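Local coordinates for increased recombination centers protein 6 (Saccharomyces cerevisiae, PDB 3UC9) that probably acts as a clathrin coat accessory factor related to small G proteins, and is involved in gross chromosomal rearrangements and telomere healing, at residues H38-L41 with K42-L46. Sequence-based numbering, arbitrary orientation.
Sequences HNFL and KTQFL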
loop_
_atom_site.group_PDB
_atom_site.type_symbol
_atom_site.label_atom_id
_atom_site.label_comp_id
_atom_site.label_asym_id
_atom_site.label_seq_id
_atom_site.Cartn_x
_atom_site.Cartn_y
_atom_site.Cartn_z
ATOM N N HIS A 38 10.073 11.324 -4.000
ATOM C CA HIS A 38 8.697 11.151 -4.479
ATOM C C HIS A 38 7.635 11.635 -3.495
ATOM O O HIS A 38 6.473 11.265 -3.615
ATOM C CB HIS A 38 8.470 9.690 -4.869
ATOM C CG HIS A 38 9.568 9.141 -5.719
ATOM N ND1 HIS A 38 9.834 9.613 -6.988
ATOM C CD2 HIS A 38 10.516 8.215 -5.453
ATOM C CE1 HIS A 38 10.883 8.973 -7.477
ATOM N NE2 HIS A 38 11.320 8.124 -6.560
ATOM N N ASN A 39 8.023 12.480 -2.535
ATOM C CA ASN A 39 7.070 12.966 -1.538
ATOM C C ASN A 39 5.922 13.732 -2.170
ATOM O O ASN A 39 4.770 13.562 -1.757
ATOM C CB ASN A 39 7.747 13.837 -0.463
ATOM C CG ASN A 39 8.592 13.019 0.504
ATOM O OD1 ASN A 39 8.396 11.810 0.634
ATOM N ND2 ASN A 39 9.529 13.671 1.189
ATOM N N PHE A 40 6.215 14.567 -3.165
ATOM C CA PHE A 40 5.159 15.371 -3.769
ATOM C C PHE A 40 4.164 14.514 -4.532
ATOM O O PHE A 40 2.946 14.712 -4.405
ATOM C CB PHE A 40 5.694 16.475 -4.689
ATOM C CG PHE A 40 4.603 17.316 -5.301
ATOM C CD1 PHE A 40 3.831 18.158 -4.508
ATOM C CD2 PHE A 40 4.315 17.230 -6.652
ATOM C CE1 PHE A 40 2.816 18.908 -5.052
ATOM C CE2 PHE A 40 3.291 17.979 -7.203
ATOM C CZ PHE A 40 2.548 18.825 -6.412
ATOM N N LEU A 41 4.684 13.590 -5.336
ATOM C CA LEU A 41 3.845 12.624 -6.047
ATOM C C LEU A 41 2.965 11.836 -5.070
ATOM O O LEU A 41 1.791 11.601 -5.344
ATOM C CB LEU A 41 4.688 11.684 -6.916
ATOM C CG LEU A 41 5.158 12.225 -8.269
ATOM C CD1 LEU A 41 5.936 11.158 -9.012
ATOM C CD2 LEU A 41 3.980 12.699 -9.123
ATOM N N LYS A 42 3.523 11.471 -3.918
ATOM C CA LYS A 42 2.745 10.836 -2.851
ATOM C C LYS A 42 1.579 11.725 -2.389
ATOM O O LYS A 42 0.466 11.234 -2.211
ATOM C CB LYS A 42 3.662 10.450 -1.691
ATOM C CG LYS A 42 2.962 9.887 -0.467
ATOM C CD LYS A 42 3.946 9.657 0.665
ATOM C CE LYS A 42 4.376 10.978 1.301
ATOM N NZ LYS A 42 5.602 10.781 2.115
ATOM N N THR A 43 1.811 13.030 -2.235
ATOM C CA THR A 43 0.729 13.952 -1.836
ATOM C C THR A 43 -0.381 13.991 -2.900
ATOM O O THR A 43 -1.579 13.994 -2.567
ATOM C CB THR A 43 1.247 15.396 -1.510
ATOM O OG1 THR A 43 1.659 16.063 -2.707
ATOM C CG2 THR A 43 2.406 15.352 -0.533
ATOM N N GLN A 44 0.010 13.994 -4.174
ATOM C CA GLN A 44 -0.959 13.908 -5.275
ATOM C C GLN A 44 -1.726 12.568 -5.259
ATOM O O GLN A 44 -2.938 12.532 -5.478
ATOM C CB GLN A 44 -0.259 14.078 -6.634
ATOM C CG GLN A 44 0.346 15.448 -6.897
ATOM C CD GLN A 44 0.714 15.636 -8.371
ATOM O OE1 GLN A 44 0.219 16.548 -9.034
ATOM N NE2 GLN A 44 1.563 14.755 -8.892
ATOM N N PHE A 45 -1.014 11.476 -4.995
ATOM C CA PHE A 45 -1.634 10.146 -4.856
ATOM C C PHE A 45 -2.690 10.150 -3.757
ATOM O O PHE A 45 -3.776 9.597 -3.933
ATOM C CB PHE A 45 -0.552 9.104 -4.556
ATOM C CG PHE A 45 -1.070 7.706 -4.327
ATOM C CD1 PHE A 45 -1.126 6.789 -5.375
ATOM C CD2 PHE A 45 -1.474 7.300 -3.074
ATOM C CE1 PHE A 45 -1.587 5.499 -5.169
ATOM C CE2 PHE A 45 -1.941 5.990 -2.860
ATOM C CZ PHE A 45 -2.000 5.104 -3.912
ATOM N N LEU A 46 -2.384 10.782 -2.628
ATOM C CA LEU A 46 -3.329 10.829 -1.504
ATOM C C LEU A 46 -4.592 11.600 -1.886
ATOM O O LEU A 46 -5.701 11.204 -1.536
ATOM C CB LEU A 46 -2.696 11.464 -0.275
ATOM C CG LEU A 46 -1.576 10.673 0.407
ATOM C CD1 LEU A 46 -0.832 11.548 1.394
ATOM C CD2 LEU A 46 -2.100 9.415 1.087
#
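Phe40 and Gln44 meet one turn apart in the first turns of helix 39-50, which follows the first strand, 29-35, of a Rossmann-like fold related to small G proteins. The backbone makes regular alpha-helical bonds: the carbonyl O of His38, the N-cap residue, accepts Lys42 N at 3.0 Å, and Leu41 O accepts Phe45 N at 2.8 Å.

On the outer side, Gln44 CG lies over one face of the Phe40 ring, a CH-pi contact 4.3 Å from the centroid. Phe40 CG is anti to the backbone N (chi1 -179°), which brings the ring alongside the next turn. The Gln44 amide is turned 28° from the ring plane, with CD 3.7 Å from Phe40 CE2. Gln44 NE2 packs closely against Leu41 CD2 at 3.2 Å. With an alanine here, the ring face would probably lose its cover and the Phe40 ring would be freer to turn.

On the inner side, Lys42 runs beside Asn39, pointing the same way. Its NZ bonds Asn39 OD1 only weakly, at 3.3 Å; Asp79 O and Ser34 OG also hold NZ, and Ser80 OG bonds OD1. These bonds tie the helix start to strands 29-35 and 71-81.

Phe40 O takes two donors: Gln44 N, and Thr43 OG1 on a lone pair at 2.5 Å.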